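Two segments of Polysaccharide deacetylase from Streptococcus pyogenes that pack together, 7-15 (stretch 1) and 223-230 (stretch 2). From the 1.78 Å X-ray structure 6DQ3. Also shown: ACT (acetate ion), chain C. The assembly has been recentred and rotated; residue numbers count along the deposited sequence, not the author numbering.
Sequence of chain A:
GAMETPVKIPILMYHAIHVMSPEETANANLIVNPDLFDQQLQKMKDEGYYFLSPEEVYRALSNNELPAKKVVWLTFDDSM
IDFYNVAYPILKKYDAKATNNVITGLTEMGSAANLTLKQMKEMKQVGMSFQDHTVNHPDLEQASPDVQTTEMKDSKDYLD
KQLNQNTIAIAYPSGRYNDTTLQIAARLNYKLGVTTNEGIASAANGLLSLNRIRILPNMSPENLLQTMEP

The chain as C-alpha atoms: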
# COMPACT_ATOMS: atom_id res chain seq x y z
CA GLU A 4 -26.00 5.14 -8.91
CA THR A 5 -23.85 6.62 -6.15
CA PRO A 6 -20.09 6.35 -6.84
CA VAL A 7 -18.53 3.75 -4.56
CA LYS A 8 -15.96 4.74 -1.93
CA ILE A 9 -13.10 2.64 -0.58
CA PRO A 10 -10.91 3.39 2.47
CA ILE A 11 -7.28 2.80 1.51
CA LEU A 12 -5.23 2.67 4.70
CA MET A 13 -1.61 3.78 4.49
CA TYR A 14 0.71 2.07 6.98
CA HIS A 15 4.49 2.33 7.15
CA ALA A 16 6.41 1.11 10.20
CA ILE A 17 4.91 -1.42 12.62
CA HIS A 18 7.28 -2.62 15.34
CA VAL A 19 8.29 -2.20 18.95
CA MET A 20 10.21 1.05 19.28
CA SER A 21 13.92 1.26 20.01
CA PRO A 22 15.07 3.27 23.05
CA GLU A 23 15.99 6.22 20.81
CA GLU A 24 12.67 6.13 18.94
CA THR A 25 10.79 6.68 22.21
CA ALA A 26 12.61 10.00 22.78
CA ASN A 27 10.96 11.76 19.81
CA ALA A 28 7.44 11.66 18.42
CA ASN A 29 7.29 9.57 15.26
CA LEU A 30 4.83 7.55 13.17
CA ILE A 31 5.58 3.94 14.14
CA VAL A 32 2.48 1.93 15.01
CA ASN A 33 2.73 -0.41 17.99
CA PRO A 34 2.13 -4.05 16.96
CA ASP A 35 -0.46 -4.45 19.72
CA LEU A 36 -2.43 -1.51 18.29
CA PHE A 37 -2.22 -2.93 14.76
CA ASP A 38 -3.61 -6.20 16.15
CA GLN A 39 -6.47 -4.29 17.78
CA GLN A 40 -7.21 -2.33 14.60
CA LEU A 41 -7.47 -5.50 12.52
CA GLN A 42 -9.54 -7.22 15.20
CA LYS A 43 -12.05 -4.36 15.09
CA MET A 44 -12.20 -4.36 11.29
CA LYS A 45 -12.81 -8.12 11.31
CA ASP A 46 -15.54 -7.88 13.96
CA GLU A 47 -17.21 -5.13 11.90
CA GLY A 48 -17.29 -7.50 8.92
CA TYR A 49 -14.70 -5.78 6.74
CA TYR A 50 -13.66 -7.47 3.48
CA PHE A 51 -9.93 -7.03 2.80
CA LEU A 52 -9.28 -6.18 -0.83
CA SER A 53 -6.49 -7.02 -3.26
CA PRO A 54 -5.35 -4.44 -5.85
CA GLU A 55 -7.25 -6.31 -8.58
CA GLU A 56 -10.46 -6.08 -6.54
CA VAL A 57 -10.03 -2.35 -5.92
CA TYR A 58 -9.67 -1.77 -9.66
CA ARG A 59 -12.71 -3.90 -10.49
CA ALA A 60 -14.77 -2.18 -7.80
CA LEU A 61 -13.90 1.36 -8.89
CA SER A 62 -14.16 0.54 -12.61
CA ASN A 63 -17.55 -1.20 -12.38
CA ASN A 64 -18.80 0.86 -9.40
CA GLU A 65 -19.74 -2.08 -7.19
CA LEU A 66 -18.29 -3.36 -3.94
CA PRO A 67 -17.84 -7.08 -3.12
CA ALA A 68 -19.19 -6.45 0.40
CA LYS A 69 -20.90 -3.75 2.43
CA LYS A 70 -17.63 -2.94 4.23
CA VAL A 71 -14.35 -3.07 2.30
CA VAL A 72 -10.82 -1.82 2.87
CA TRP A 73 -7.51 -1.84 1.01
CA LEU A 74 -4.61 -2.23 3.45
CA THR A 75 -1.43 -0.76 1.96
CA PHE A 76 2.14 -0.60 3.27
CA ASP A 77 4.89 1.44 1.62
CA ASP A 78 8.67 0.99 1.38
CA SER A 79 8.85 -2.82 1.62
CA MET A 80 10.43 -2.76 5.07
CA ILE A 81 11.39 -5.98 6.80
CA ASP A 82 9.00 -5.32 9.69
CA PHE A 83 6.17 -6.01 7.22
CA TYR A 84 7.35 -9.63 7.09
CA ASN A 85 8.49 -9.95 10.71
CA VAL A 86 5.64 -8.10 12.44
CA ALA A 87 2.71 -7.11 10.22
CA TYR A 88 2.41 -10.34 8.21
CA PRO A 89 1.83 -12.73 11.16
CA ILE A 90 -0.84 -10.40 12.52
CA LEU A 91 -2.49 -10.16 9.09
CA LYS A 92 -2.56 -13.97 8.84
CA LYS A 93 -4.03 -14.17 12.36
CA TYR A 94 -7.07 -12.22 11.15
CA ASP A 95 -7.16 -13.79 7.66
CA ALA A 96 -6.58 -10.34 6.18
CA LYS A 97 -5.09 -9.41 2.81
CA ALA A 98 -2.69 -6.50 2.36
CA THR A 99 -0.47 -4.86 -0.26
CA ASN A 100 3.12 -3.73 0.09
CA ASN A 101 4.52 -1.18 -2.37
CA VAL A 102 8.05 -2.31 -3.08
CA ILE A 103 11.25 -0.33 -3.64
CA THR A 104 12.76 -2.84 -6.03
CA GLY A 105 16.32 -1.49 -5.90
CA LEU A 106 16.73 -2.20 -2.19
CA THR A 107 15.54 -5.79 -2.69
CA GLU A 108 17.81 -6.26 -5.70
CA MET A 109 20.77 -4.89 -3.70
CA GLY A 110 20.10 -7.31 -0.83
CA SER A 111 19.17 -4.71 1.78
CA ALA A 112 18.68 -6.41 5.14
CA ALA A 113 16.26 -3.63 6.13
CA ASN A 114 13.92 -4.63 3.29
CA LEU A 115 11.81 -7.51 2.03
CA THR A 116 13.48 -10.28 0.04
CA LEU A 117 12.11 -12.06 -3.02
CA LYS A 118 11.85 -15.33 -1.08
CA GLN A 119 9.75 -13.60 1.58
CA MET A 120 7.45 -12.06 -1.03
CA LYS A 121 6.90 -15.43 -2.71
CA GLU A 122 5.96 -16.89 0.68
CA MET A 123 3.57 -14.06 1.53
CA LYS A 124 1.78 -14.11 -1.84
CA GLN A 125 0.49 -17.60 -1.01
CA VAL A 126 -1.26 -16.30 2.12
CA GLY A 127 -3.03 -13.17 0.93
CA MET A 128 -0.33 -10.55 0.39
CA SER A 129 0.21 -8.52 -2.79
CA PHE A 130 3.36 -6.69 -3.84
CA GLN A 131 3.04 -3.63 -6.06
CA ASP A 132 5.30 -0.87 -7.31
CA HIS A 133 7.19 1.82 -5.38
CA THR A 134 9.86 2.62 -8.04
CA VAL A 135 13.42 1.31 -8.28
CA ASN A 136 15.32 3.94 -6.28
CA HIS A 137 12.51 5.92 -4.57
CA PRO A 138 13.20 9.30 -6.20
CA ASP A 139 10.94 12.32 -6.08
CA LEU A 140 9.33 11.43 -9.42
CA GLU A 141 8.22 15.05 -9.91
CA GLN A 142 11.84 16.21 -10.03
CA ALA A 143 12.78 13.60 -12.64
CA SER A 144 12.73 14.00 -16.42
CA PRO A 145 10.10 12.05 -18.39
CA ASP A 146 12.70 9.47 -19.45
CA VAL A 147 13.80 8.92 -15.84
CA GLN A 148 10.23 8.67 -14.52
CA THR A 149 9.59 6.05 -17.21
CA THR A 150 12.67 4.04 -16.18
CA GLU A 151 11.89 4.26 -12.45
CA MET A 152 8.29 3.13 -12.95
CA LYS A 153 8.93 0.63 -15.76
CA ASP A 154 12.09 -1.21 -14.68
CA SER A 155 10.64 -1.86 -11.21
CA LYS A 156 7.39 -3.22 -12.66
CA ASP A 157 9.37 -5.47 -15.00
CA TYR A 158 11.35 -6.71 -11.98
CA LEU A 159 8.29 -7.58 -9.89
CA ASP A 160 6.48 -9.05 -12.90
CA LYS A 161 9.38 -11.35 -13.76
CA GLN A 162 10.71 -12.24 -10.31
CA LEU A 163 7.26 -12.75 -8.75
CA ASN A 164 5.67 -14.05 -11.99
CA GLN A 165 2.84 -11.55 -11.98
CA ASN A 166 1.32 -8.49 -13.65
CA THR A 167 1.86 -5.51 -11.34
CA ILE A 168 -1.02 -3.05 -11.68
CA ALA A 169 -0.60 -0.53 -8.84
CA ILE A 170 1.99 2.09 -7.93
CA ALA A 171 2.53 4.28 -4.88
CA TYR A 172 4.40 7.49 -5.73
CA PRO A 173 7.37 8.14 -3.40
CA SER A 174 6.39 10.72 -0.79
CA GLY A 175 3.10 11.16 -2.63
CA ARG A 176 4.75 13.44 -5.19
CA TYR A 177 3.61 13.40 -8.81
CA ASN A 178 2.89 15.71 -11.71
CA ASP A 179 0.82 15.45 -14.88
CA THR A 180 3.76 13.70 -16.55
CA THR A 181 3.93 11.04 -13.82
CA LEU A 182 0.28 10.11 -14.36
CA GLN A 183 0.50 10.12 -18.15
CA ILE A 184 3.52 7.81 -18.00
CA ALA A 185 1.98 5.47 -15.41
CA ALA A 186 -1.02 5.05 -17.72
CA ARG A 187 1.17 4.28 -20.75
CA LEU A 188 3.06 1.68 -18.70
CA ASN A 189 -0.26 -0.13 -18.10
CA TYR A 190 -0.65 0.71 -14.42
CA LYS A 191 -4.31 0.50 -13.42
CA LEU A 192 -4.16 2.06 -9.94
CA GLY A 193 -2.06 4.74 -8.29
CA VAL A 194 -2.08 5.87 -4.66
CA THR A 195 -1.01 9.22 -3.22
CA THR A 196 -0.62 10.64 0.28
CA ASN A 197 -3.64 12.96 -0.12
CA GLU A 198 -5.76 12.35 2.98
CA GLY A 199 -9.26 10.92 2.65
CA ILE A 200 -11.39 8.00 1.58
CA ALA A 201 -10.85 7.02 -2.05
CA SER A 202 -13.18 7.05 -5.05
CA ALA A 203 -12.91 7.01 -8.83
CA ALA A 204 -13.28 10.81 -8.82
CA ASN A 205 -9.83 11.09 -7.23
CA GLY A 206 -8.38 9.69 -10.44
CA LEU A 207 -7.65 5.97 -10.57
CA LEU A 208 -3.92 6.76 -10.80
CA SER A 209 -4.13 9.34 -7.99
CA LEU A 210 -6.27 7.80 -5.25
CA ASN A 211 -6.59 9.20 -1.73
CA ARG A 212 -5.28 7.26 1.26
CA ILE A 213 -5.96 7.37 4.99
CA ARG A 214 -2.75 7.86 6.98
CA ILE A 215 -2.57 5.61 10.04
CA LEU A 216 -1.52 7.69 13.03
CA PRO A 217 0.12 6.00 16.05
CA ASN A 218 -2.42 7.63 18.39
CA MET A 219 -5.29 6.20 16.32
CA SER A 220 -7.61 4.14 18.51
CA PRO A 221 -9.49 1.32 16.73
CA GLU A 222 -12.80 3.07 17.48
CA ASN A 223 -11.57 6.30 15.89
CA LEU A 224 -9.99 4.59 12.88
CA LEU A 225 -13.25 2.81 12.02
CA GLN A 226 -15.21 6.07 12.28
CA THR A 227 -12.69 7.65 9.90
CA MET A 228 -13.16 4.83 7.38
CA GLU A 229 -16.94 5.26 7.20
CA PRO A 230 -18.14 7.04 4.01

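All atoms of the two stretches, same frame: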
# COMPACT_ATOMS: atom_id res chain seq x y z
N VAL A 7 -18.98 4.50 -5.73
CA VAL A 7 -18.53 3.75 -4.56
C VAL A 7 -17.31 4.44 -3.96
O VAL A 7 -16.55 5.14 -4.64
CB VAL A 7 -18.20 2.28 -4.91
CG1 VAL A 7 -19.45 1.55 -5.36
CG2 VAL A 7 -17.09 2.22 -5.94
N LYS A 8 -17.11 4.24 -2.65
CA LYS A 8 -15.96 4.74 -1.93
C LYS A 8 -15.25 3.58 -1.25
O LYS A 8 -15.88 2.59 -0.85
CB LYS A 8 -16.37 5.81 -0.92
CG LYS A 8 -16.80 7.13 -1.56
CD LYS A 8 -17.46 8.05 -0.54
CE LYS A 8 -17.84 9.38 -1.17
NZ LYS A 8 -18.58 10.23 -0.20
N ILE A 9 -13.93 3.70 -1.14
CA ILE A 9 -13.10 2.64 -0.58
C ILE A 9 -12.05 3.27 0.33
O ILE A 9 -11.24 4.08 -0.14
CB ILE A 9 -12.42 1.81 -1.68
CG1 ILE A 9 -13.46 1.07 -2.53
CG2 ILE A 9 -11.43 0.82 -1.08
CD1 ILE A 9 -12.86 0.32 -3.71
N PRO A 10 -12.02 2.94 1.62
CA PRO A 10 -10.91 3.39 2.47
C PRO A 10 -9.64 2.63 2.14
O PRO A 10 -9.62 1.39 2.14
CB PRO A 10 -11.39 3.10 3.89
CG PRO A 10 -12.37 1.98 3.73
CD PRO A 10 -13.03 2.17 2.38
N ILE A 11 -8.58 3.37 1.83
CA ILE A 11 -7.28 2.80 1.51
C ILE A 11 -6.34 3.23 2.62
O ILE A 11 -5.88 4.38 2.65
CB ILE A 11 -6.77 3.27 0.14
CG1 ILE A 11 -7.75 2.92 -0.98
CG2 ILE A 11 -5.40 2.64 -0.15
CD1 ILE A 11 -7.39 3.57 -2.29
N LEU A 12 -6.06 2.33 3.55
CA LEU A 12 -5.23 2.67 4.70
C LEU A 12 -3.76 2.64 4.31
O LEU A 12 -3.30 1.73 3.62
CB LEU A 12 -5.49 1.69 5.85
CG LEU A 12 -6.95 1.58 6.30
CD1 LEU A 12 -7.04 0.70 7.55
CD2 LEU A 12 -7.58 2.93 6.55
N MET A 13 -3.03 3.66 4.76
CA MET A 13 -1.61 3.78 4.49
C MET A 13 -0.84 3.57 5.79
O MET A 13 -0.82 4.46 6.65
CB MET A 13 -1.27 5.13 3.87
CG MET A 13 0.23 5.34 3.69
SD MET A 13 0.66 6.89 2.88
CE MET A 13 -0.12 8.08 3.95
N TYR A 14 -0.21 2.41 5.91
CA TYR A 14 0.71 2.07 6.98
C TYR A 14 2.15 2.22 6.50
O TYR A 14 2.43 2.17 5.30
CB TYR A 14 0.51 0.62 7.44
CG TYR A 14 -0.76 0.33 8.21
CD1 TYR A 14 -1.91 -0.07 7.55
CD2 TYR A 14 -0.79 0.42 9.59
CE1 TYR A 14 -3.07 -0.34 8.24
CE2 TYR A 14 -1.94 0.14 10.29
CZ TYR A 14 -3.08 -0.23 9.61
OH TYR A 14 -4.23 -0.51 10.31
N HIS A 15 3.07 2.39 7.45
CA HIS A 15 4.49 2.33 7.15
C HIS A 15 5.13 1.39 8.16
O HIS A 15 5.04 0.16 8.00
CB HIS A 15 5.11 3.73 7.17
CG HIS A 15 4.92 4.47 5.88
ND1 HIS A 15 3.73 5.07 5.54
CD2 HIS A 15 5.76 4.69 4.84
CE1 HIS A 15 3.84 5.64 4.35
NE2 HIS A 15 5.07 5.43 3.91
N ASN A 223 -11.66 5.08 16.69
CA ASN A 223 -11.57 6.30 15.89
C ASN A 223 -11.19 5.98 14.45
O ASN A 223 -11.67 6.63 13.51
CB ASN A 223 -10.59 7.27 16.53
CG ASN A 223 -11.18 7.99 17.73
OD1 ASN A 223 -12.35 8.36 17.73
ND2 ASN A 223 -10.37 8.18 18.76
N LEU A 224 -10.33 4.99 14.24
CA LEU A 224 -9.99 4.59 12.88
C LEU A 224 -11.23 4.17 12.11
O LEU A 224 -11.45 4.61 10.97
CB LEU A 224 -8.97 3.45 12.90
CG LEU A 224 -8.59 2.85 11.55
CD1 LEU A 224 -8.16 3.91 10.56
CD2 LEU A 224 -7.51 1.79 11.75
N LEU A 225 -12.06 3.31 12.71
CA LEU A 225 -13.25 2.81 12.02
C LEU A 225 -14.21 3.94 11.68
O LEU A 225 -14.82 3.95 10.61
CB LEU A 225 -13.93 1.76 12.90
CG LEU A 225 -13.49 0.30 12.78
CD1 LEU A 225 -14.02 -0.26 11.46
CD2 LEU A 225 -11.99 0.12 12.87
N GLN A 226 -14.38 4.91 12.59
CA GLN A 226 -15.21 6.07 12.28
C GLN A 226 -14.64 6.85 11.11
O GLN A 226 -15.40 7.37 10.29
CB GLN A 226 -15.34 6.96 13.51
CG GLN A 226 -16.16 6.34 14.64
CD GLN A 226 -16.29 7.25 15.85
OE1 GLN A 226 -16.28 8.48 15.72
NE2 GLN A 226 -16.41 6.65 17.03
N THR A 227 -13.31 6.92 11.00
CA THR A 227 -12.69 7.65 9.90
C THR A 227 -12.89 6.94 8.57
O THR A 227 -12.94 7.59 7.52
CB THR A 227 -11.19 7.82 10.18
OG1 THR A 227 -11.01 8.66 11.32
CG2 THR A 227 -10.49 8.43 8.98
N MET A 228 -13.00 5.61 8.60
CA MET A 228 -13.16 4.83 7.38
C MET A 228 -14.59 4.82 6.85
O MET A 228 -14.80 4.40 5.72
CB MET A 228 -12.71 3.38 7.64
CG MET A 228 -11.25 3.23 8.00
SD MET A 228 -10.88 1.64 8.77
CE MET A 228 -11.30 0.48 7.48
N GLU A 229 -15.55 5.27 7.64
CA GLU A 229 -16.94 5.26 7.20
C GLU A 229 -17.14 6.32 6.12
O GLU A 229 -16.66 7.45 6.27
CB GLU A 229 -17.88 5.53 8.37
CG GLU A 229 -17.92 4.44 9.43
CD GLU A 229 -18.96 3.37 9.12
OE1 GLU A 229 -18.58 2.18 9.02
OE2 GLU A 229 -20.15 3.72 8.99
N PRO A 230 -17.83 6.00 5.00
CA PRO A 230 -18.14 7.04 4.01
C PRO A 230 -19.07 8.12 4.55
O PRO A 230 -19.81 7.90 5.51
CB PRO A 230 -18.82 6.26 2.88
CG PRO A 230 -18.35 4.85 3.03
CD PRO A 230 -18.16 4.65 4.52
OXT PRO A 230 -19.11 9.23 4.03
C ACT C . 5.93 6.87 0.58
O ACT C . 6.07 5.95 1.41
OXT ACT C . 6.80 7.31 -0.19
CH3 ACT C . 4.61 7.46 0.50

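This is a small, almost wholly apolar contact in which one side of an extended N-terminal segment packs against the chain's last helix and its C-terminal tail, with no hydrogen bond between the two. The stretches lie more than 200 residues apart in sequence, and together they bury 306 Å². Strand 11-14 and helix 223-228 run at 137°, their axes no closer than 10.8 Å, a gap that side chains fill.

Alternation along the extended segment sets the rule: Lys8, Pro10 and Leu12 point toward the C-terminal stretch, while Ile9 points away. On the helix, Leu224 and Met228 sit one turn apart, joined by the bond from Met228 N to Leu224 O (3.0 Å), so both can serve the same face. Leu12 CD2 touches both, at 4.2 Å from Leu224 CD1 and 4.0 Å from Met228 CG. Pro10 CB meets Met228 CB at 4.0 Å, where the backbones come close: Pro10 CA and Met228 CA are 5.6 Å apart. Tyr14 starts sideways, but its OH reaches within 4.3 Å of Leu224 CD2, while hydrogen-bonding elsewhere in the structure.

At the exposed end, Lys8 CD lies against Pro230 CB at 4.1 Å. Lys8 NZ stands 4.4 Å from the C-terminal OXT of Pro230, a favourable pairing of charges but beyond a salt bridge.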